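Local coordinates for surface layer protein (Geobacillus stearothermophilus, PDB 2RA1), which builds the crystalline surface layer of the bacterial cell by self-association and probably attaches to cell-wall carbohydrate through its N-terminal part, at residues A[331-336]-A[350-355]; A[338-343]-A[406-411]; A[364-369]-A[394-399]. All coordinates share one frame; numbering follows the deposited sequence.

In the fold
All three contacts lie in the small C-terminal all-β domain of this fragment, where a two-stranded sheet packs on a mixed four-stranded one. Contact 1 makes the former and is mainly a surface contact, with Ile333 and Val354 buried. Contacts 2 and 3, both partly buried, join outermost strands 339-340 and 367-372 to inner strands 406-410 and 389-397, respectively parallel and antiparallel. Contacts 1 and 3 meet through Ile333, Val352, Val354, Phe366 and Leu368, contacts 1 and 2 through Tyr351 and Phe335 against Leu340, Pro341 and Leu408; contacts 2 and 3 do not touch. All rest on backbone hydrogen bonds; contact 1 adds an amide-hydroxyl bond and waters, contact 2 a leucine pair, contact 3 a salt bridge.

Contact 1: A[331-336]-A[350-355]; sequences ASITFN and KYVTVK
Ile333 and Phe335 sit opposite Val354 and Val352 in an antiparallel strand pair, the two-stranded sheet that covers one side of the small β-domain at the C-terminal end of this fragment. Thr334 and Thr353 form a hydrogen-bonded pair between them, with Thr353 N 2.7 Å from Thr334 O. At the Lys355 end of the pairing Ala331 N and Ser332 N both donate to Lys355 O, so two residues face one: a classic beta bulge. The apolar side chains lie on the face turned to the four-stranded sheet, against Leu368, Ala394 and Val396, as in a β-sandwich, and branched aliphatic residues suit this apolar face between the sheets. Ile333 holds CG1 anti to its backbone N (chi1 -170°), which lays CG1 3.7 Å from Val354 CG2, and chi2 (-174°) extends Ile333 CD1 to 4.0 Å from Val352 CG2. The methyl CG2 of Val352 stands over one face of the Phe335 ring, 3.9 Å from the centroid, in a CH-pi contact. Polar residues occupy the opposite face and the strand end. Asn336 N donates to Tyr351 O, and its side chain crosses that of Thr353 at about a right angle; Thr353 OG1 gives its proton to Asn336 OD1 over 2.7 Å, tilted 28° from the carbonyl plane. Asn336 ND2 donates to two waters, one of which bonds Lys350 O and the other Val352 O. Replacing Asn336 with a leucine would probably leave Thr353 OG1 without this acceptor and both waters without their donor. Another water, 2.9 Å from Thr353 O, bridges to Thr334 OG1.

Contact 2: A[338-343]-A[406-411]; sequences NKLPED and VILAVE
Leu340 and Leu408 meet obliquely, Leu408 CD1 lying 3.7 Å from both CG and CD1 of Leu340, beside a short parallel strand pairing. Leu340 N donates to Ala409 O at 2.8 Å, and Glu411 N donates to Leu340 O at 3.0 Å, so Leu340 is held through both its backbone polar atoms; Ala409 N gives a further bond to Asn338 O. On the other side of the sheet the small Ala409 leaves room for the Lys339 chain, CB to CB 4.0 Å. Lys339 crosses Glu411 at about a right angle, with Lys339 CD 3.8 Å from Glu411 OE1. The strand pairing ends at Pro341, which has no N-H to give, and Val410 swings CG1 beside its carbonyl carbon, away from its backbone N (chi1 179°), setting that methyl 3.7 Å from Glu342 CB. Further out, Val390 and Tyr351 pack on Leu340, Val392 lies against Leu408, and Glu342 OE2 accepts from Gly386 N. The Lys339 ammonium group forms its salt bridge with the carboxylate at the cut end of the fragment, Asp412, which the full-length protein would not have there. The pairing therefore rests on backbone bonds and leucine packing, while the attraction between Lys339 and Glu411, whose charged atoms do not touch, is likely to be modest and diffuse.

Contact 3: A[364-369]-A[394-399]; sequences SGFELE and ATVKGT
Glu369 and Thr395 exchange two backbone hydrogen bonds, Glu369 N to Thr395 O at 2.8 Å and Thr395 N to Glu369 O at 2.9 Å, joining strand 367-372, at one edge of the mixed sheet, to strand 389-397 in antiparallel fashion. Nearer the turn, Lys397 N donates to Glu367 O from above the carbonyl plane, 37° out of it. The same two residues form a salt bridge: their side chains run side by side, and a bend in the lysine (chi3 66°) brings Lys397 NZ to 2.9 Å from Glu367 OE2, again from above the carboxylate plane. Glu369 OE2 rests against Lys397 CG, while Lys397 NZ stays 6.1 Å from Glu369 OE2. Long, flexible residues suit this outward face. On the other face Leu368 CD2 lies 4.1 Å from Val396 CG2; apolar Leu368 packs on both strands 332-335 and 352-355, Val396 on Val354 of the second. Past Lys397, a cis peptide leads into Gly398 and the chain folds back, so that Val396 O accepts from both N and OG1 of Thr399. Thr402 OG1 bonds the Thr395 hydroxyl and Ala394 O, and Thr403 OG1 bonds Ala394 N. A water bound to Glu369 O lies 3.1 Å from Thr395 OG1. The hydrogen bonds between the strands are thus carried by Glu369, Thr395, Glu367 and Lys397, and the ion pair, lying on exposed residues, probably adds only a solvent-weakened attraction.

Contact 1: A[331-336]-A[350-355]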
# COMPACT_ATOMS: atom_id res chain seq x y z
N ALA A 331 -39.52 -18.35 18.89
CA ALA A 331 -40.95 -18.20 18.68
C ALA A 331 -41.40 -19.06 17.51
O ALA A 331 -42.51 -19.58 17.51
CB ALA A 331 -41.29 -16.76 18.43
N SER A 332 -40.53 -19.19 16.51
CA SER A 332 -40.87 -20.04 15.38
C SER A 332 -39.68 -20.89 14.88
O SER A 332 -38.52 -20.58 15.14
CB SER A 332 -41.49 -19.21 14.25
OG SER A 332 -40.52 -18.71 13.36
N ILE A 333 -40.01 -21.98 14.19
CA ILE A 333 -38.99 -22.81 13.61
C ILE A 333 -39.49 -23.44 12.32
O ILE A 333 -40.62 -23.93 12.27
CB ILE A 333 -38.47 -23.89 14.58
CG1 ILE A 333 -37.24 -24.57 13.99
CG2 ILE A 333 -39.55 -24.89 14.90
CD1 ILE A 333 -36.74 -25.72 14.77
N THR A 334 -38.66 -23.40 11.28
CA THR A 334 -39.01 -23.99 9.99
C THR A 334 -37.80 -24.62 9.30
O THR A 334 -36.66 -24.25 9.57
CB THR A 334 -39.61 -22.95 9.05
OG1 THR A 334 -38.64 -21.91 8.84
CG2 THR A 334 -40.87 -22.33 9.67
N PHE A 335 -38.08 -25.57 8.41
CA PHE A 335 -37.09 -26.18 7.56
C PHE A 335 -36.80 -25.23 6.41
O PHE A 335 -37.71 -24.57 5.88
CB PHE A 335 -37.60 -27.54 7.06
CG PHE A 335 -37.41 -28.64 8.05
CD1 PHE A 335 -38.49 -29.14 8.78
CD2 PHE A 335 -36.16 -29.18 8.28
CE1 PHE A 335 -38.31 -30.15 9.71
CE2 PHE A 335 -35.97 -30.19 9.20
CZ PHE A 335 -37.06 -30.67 9.93
N ASN A 336 -35.53 -25.13 6.02
CA ASN A 336 -35.15 -24.11 5.06
C ASN A 336 -35.68 -24.38 3.66
O ASN A 336 -35.99 -23.45 2.91
CB ASN A 336 -33.63 -23.93 5.07
CG ASN A 336 -33.13 -23.50 6.40
OD1 ASN A 336 -33.88 -22.96 7.21
ND2 ASN A 336 -31.86 -23.75 6.67
N LYS A 350 -28.63 -28.11 10.14
CA LYS A 350 -28.19 -27.20 9.09
C LYS A 350 -29.35 -26.87 8.17
O LYS A 350 -29.19 -26.12 7.22
CB LYS A 350 -27.08 -27.86 8.28
CG LYS A 350 -25.93 -28.39 9.12
CD LYS A 350 -24.91 -27.31 9.46
CE LYS A 350 -24.23 -27.57 10.80
NZ LYS A 350 -25.06 -27.20 11.99
N TYR A 351 -30.53 -27.44 8.44
CA TYR A 351 -31.64 -27.29 7.50
C TYR A 351 -32.83 -26.63 8.10
O TYR A 351 -33.93 -26.64 7.56
CB TYR A 351 -32.01 -28.64 6.90
CG TYR A 351 -30.96 -29.04 5.92
CD1 TYR A 351 -29.85 -29.78 6.34
CD2 TYR A 351 -31.01 -28.61 4.61
CE1 TYR A 351 -28.85 -30.12 5.45
CE2 TYR A 351 -30.02 -28.93 3.72
CZ TYR A 351 -28.95 -29.70 4.14
OH TYR A 351 -27.97 -30.03 3.23
N VAL A 352 -32.60 -26.01 9.23
CA VAL A 352 -33.72 -25.55 9.99
C VAL A 352 -33.39 -24.15 10.54
O VAL A 352 -32.24 -23.87 10.90
CB VAL A 352 -34.02 -26.62 11.06
CG1 VAL A 352 -33.37 -26.27 12.40
CG2 VAL A 352 -35.50 -26.88 11.15
N THR A 353 -34.37 -23.26 10.55
CA THR A 353 -34.15 -21.91 11.03
C THR A 353 -35.11 -21.58 12.18
O THR A 353 -36.30 -21.89 12.11
CB THR A 353 -34.37 -20.86 9.91
OG1 THR A 353 -33.34 -20.98 8.92
CG2 THR A 353 -34.32 -19.47 10.48
N VAL A 354 -34.56 -20.93 13.21
CA VAL A 354 -35.31 -20.51 14.38
C VAL A 354 -35.36 -18.98 14.49
O VAL A 354 -34.36 -18.30 14.33
CB VAL A 354 -34.68 -21.10 15.66
CG1 VAL A 354 -35.47 -20.69 16.91
CG2 VAL A 354 -34.59 -22.60 15.56
N LYS A 355 -36.55 -18.45 14.76
CA LYS A 355 -36.72 -17.01 14.90
C LYS A 355 -37.43 -16.66 16.21
O LYS A 355 -38.16 -17.48 16.75
CB LYS A 355 -37.50 -16.46 13.72
CG LYS A 355 -36.80 -16.69 12.42
CD LYS A 355 -37.61 -16.19 11.25
CE LYS A 355 -36.84 -16.33 9.96
NZ LYS A 355 -37.63 -15.84 8.79
O HOH W 1 -37.80 -19.74 10.99
O HOH W 2 -29.91 -24.21 4.82
O HOH W 3 -30.08 -22.62 9.00

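Contact 2: A[338-343]-A[406-411]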
# COMPACT_ATOMS: atom_id res chain seq x y z
N ASN A 338 -37.99 -27.37 0.94
CA ASN A 338 -38.91 -28.49 0.85
C ASN A 338 -38.18 -29.81 0.61
O ASN A 338 -38.81 -30.84 0.38
CB ASN A 338 -39.97 -28.25 -0.24
CG ASN A 338 -39.36 -28.08 -1.63
OD1 ASN A 338 -38.15 -27.90 -1.76
ND2 ASN A 338 -40.20 -28.12 -2.66
N LYS A 339 -36.85 -29.78 0.70
CA LYS A 339 -36.03 -30.93 0.33
C LYS A 339 -34.69 -31.05 1.08
O LYS A 339 -34.18 -30.09 1.64
CB LYS A 339 -35.78 -30.95 -1.19
CG LYS A 339 -35.15 -29.67 -1.75
CD LYS A 339 -34.72 -29.85 -3.20
CE LYS A 339 -33.84 -28.70 -3.67
NZ LYS A 339 -32.97 -29.09 -4.82
N LEU A 340 -34.16 -32.27 1.10
CA LEU A 340 -32.83 -32.51 1.63
C LEU A 340 -32.00 -33.18 0.55
O LEU A 340 -32.56 -33.79 -0.36
CB LEU A 340 -32.91 -33.41 2.87
CG LEU A 340 -33.71 -32.87 4.07
CD1 LEU A 340 -33.89 -33.94 5.18
CD2 LEU A 340 -33.07 -31.60 4.63
N PRO A 341 -30.66 -33.07 0.63
CA PRO A 341 -29.79 -33.76 -0.32
C PRO A 341 -29.81 -35.28 -0.07
O PRO A 341 -30.29 -35.70 0.98
CB PRO A 341 -28.39 -33.21 -0.01
CG PRO A 341 -28.55 -32.24 1.13
CD PRO A 341 -29.91 -32.41 1.71
N GLU A 342 -29.32 -36.07 -1.02
CA GLU A 342 -29.16 -37.51 -0.83
C GLU A 342 -27.76 -37.77 -0.30
O GLU A 342 -26.78 -37.58 -1.03
CB GLU A 342 -29.36 -38.27 -2.15
CG GLU A 342 -29.55 -39.80 -1.98
CD GLU A 342 -29.43 -40.59 -3.30
OE1 GLU A 342 -29.20 -39.98 -4.37
OE2 GLU A 342 -29.55 -41.84 -3.27
N ASP A 343 -27.65 -38.18 0.96
CA ASP A 343 -26.35 -38.41 1.58
C ASP A 343 -26.53 -39.41 2.71
O ASP A 343 -27.61 -39.51 3.28
CB ASP A 343 -25.77 -37.10 2.12
CG ASP A 343 -24.27 -37.17 2.35
OD1 ASP A 343 -23.83 -37.41 3.50
OD2 ASP A 343 -23.53 -36.97 1.35
N VAL A 406 -42.97 -33.15 9.04
CA VAL A 406 -42.87 -32.59 7.70
C VAL A 406 -42.24 -33.64 6.82
O VAL A 406 -41.24 -34.26 7.18
CB VAL A 406 -42.02 -31.30 7.67
CG1 VAL A 406 -41.94 -30.76 6.26
CG2 VAL A 406 -42.57 -30.22 8.64
N ILE A 407 -42.85 -33.88 5.67
CA ILE A 407 -42.26 -34.81 4.72
C ILE A 407 -41.41 -34.01 3.73
O ILE A 407 -41.91 -33.11 3.07
CB ILE A 407 -43.33 -35.71 4.04
CG1 ILE A 407 -42.71 -36.58 2.95
CG2 ILE A 407 -44.45 -34.88 3.45
CD1 ILE A 407 -43.51 -37.85 2.67
N LEU A 408 -40.11 -34.32 3.67
CA LEU A 408 -39.19 -33.59 2.79
C LEU A 408 -38.77 -34.47 1.63
O LEU A 408 -38.51 -35.66 1.83
CB LEU A 408 -37.95 -33.12 3.56
CG LEU A 408 -38.22 -32.20 4.75
CD1 LEU A 408 -36.95 -31.85 5.47
CD2 LEU A 408 -38.92 -30.95 4.28
N ALA A 409 -38.71 -33.89 0.43
CA ALA A 409 -38.22 -34.62 -0.73
C ALA A 409 -36.74 -34.87 -0.52
O ALA A 409 -36.10 -34.14 0.23
CB ALA A 409 -38.44 -33.84 -2.03
N VAL A 410 -36.21 -35.89 -1.16
CA VAL A 410 -34.76 -36.05 -1.28
C VAL A 410 -34.30 -35.90 -2.72
O VAL A 410 -34.62 -36.71 -3.59
CB VAL A 410 -34.30 -37.38 -0.74
CG1 VAL A 410 -32.80 -37.51 -0.90
CG2 VAL A 410 -34.69 -37.47 0.71
N GLU A 411 -33.55 -34.84 -2.95
CA GLU A 411 -33.10 -34.49 -4.27
C GLU A 411 -31.96 -33.53 -4.09
O GLU A 411 -31.98 -32.68 -3.19
CB GLU A 411 -34.19 -33.73 -5.03
CG GLU A 411 -35.46 -34.49 -5.29
CD GLU A 411 -36.64 -33.55 -5.51
OE1 GLU A 411 -36.41 -32.32 -5.62
OE2 GLU A 411 -37.79 -34.03 -5.57

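Contact 3: A[364-369]-A[394-399]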
# COMPACT_ATOMS: atom_id res chain seq x y z
N SER A 364 -27.82 -18.67 17.88
CA SER A 364 -27.31 -19.57 18.90
C SER A 364 -28.13 -19.47 20.18
O SER A 364 -29.09 -18.72 20.24
CB SER A 364 -25.83 -19.29 19.19
OG SER A 364 -25.66 -18.07 19.90
N GLY A 365 -27.76 -20.24 21.19
CA GLY A 365 -28.39 -20.17 22.49
C GLY A 365 -29.63 -21.02 22.62
O GLY A 365 -30.53 -20.67 23.39
N PHE A 366 -29.69 -22.13 21.89
CA PHE A 366 -30.82 -23.05 22.03
C PHE A 366 -30.47 -24.44 21.55
O PHE A 366 -29.59 -24.62 20.71
CB PHE A 366 -32.02 -22.54 21.24
CG PHE A 366 -31.76 -22.45 19.78
CD1 PHE A 366 -31.85 -23.59 18.98
CD2 PHE A 366 -31.40 -21.26 19.20
CE1 PHE A 366 -31.60 -23.52 17.63
CE2 PHE A 366 -31.15 -21.18 17.85
CZ PHE A 366 -31.25 -22.32 17.06
N GLU A 367 -31.19 -25.43 22.07
CA GLU A 367 -31.01 -26.82 21.66
C GLU A 367 -32.13 -27.32 20.75
O GLU A 367 -33.30 -26.92 20.87
CB GLU A 367 -30.85 -27.72 22.88
CG GLU A 367 -29.44 -27.75 23.44
CD GLU A 367 -29.32 -28.66 24.65
OE1 GLU A 367 -28.78 -29.79 24.50
OE2 GLU A 367 -29.76 -28.25 25.75
N LEU A 368 -31.77 -28.22 19.85
CA LEU A 368 -32.72 -28.82 18.93
C LEU A 368 -32.89 -30.30 19.16
O LEU A 368 -31.90 -31.04 19.24
CB LEU A 368 -32.26 -28.61 17.50
CG LEU A 368 -32.43 -27.20 16.98
CD1 LEU A 368 -31.77 -27.09 15.61
CD2 LEU A 368 -33.94 -26.84 16.94
N GLU A 369 -34.14 -30.76 19.24
CA GLU A 369 -34.40 -32.18 19.29
C GLU A 369 -35.22 -32.60 18.07
O GLU A 369 -36.07 -31.84 17.62
CB GLU A 369 -35.06 -32.59 20.61
CG GLU A 369 -36.44 -32.01 20.82
CD GLU A 369 -36.94 -32.23 22.24
OE1 GLU A 369 -38.18 -32.15 22.44
OE2 GLU A 369 -36.10 -32.47 23.13
N ALA A 394 -38.43 -30.98 13.76
CA ALA A 394 -37.53 -30.24 14.62
C ALA A 394 -38.33 -29.51 15.72
O ALA A 394 -39.33 -28.83 15.44
CB ALA A 394 -36.69 -29.25 13.82
N THR A 395 -37.90 -29.69 16.96
CA THR A 395 -38.51 -29.00 18.09
C THR A 395 -37.37 -28.35 18.85
O THR A 395 -36.33 -28.98 19.07
CB THR A 395 -39.28 -29.97 19.02
OG1 THR A 395 -40.38 -30.57 18.32
CG2 THR A 395 -39.85 -29.22 20.22
N VAL A 396 -37.55 -27.08 19.22
CA VAL A 396 -36.57 -26.41 20.06
C VAL A 396 -36.76 -26.91 21.48
O VAL A 396 -37.82 -26.72 22.07
CB VAL A 396 -36.77 -24.89 20.06
CG1 VAL A 396 -35.78 -24.24 21.01
CG2 VAL A 396 -36.61 -24.33 18.68
N LYS A 397 -35.75 -27.56 22.03
CA LYS A 397 -35.90 -28.13 23.36
C LYS A 397 -35.84 -27.01 24.39
O LYS A 397 -35.06 -26.06 24.23
CB LYS A 397 -34.79 -29.16 23.63
CG LYS A 397 -35.02 -30.00 24.88
CD LYS A 397 -33.74 -30.69 25.33
CE LYS A 397 -32.69 -29.68 25.79
NZ LYS A 397 -31.63 -30.29 26.67
N GLY A 398 -36.68 -27.07 25.42
CA GLY A 398 -37.75 -28.04 25.55
C GLY A 398 -39.02 -27.22 25.62
O GLY A 398 -39.88 -27.39 26.50
N THR A 399 -39.09 -26.28 24.69
CA THR A 399 -40.23 -25.40 24.49
C THR A 399 -41.26 -26.11 23.62
O THR A 399 -41.17 -27.31 23.39
CB THR A 399 -39.76 -24.19 23.72
OG1 THR A 399 -39.52 -24.57 22.37
CG2 THR A 399 -38.47 -23.67 24.32
O HOH W 4 -38.76 -33.04 17.36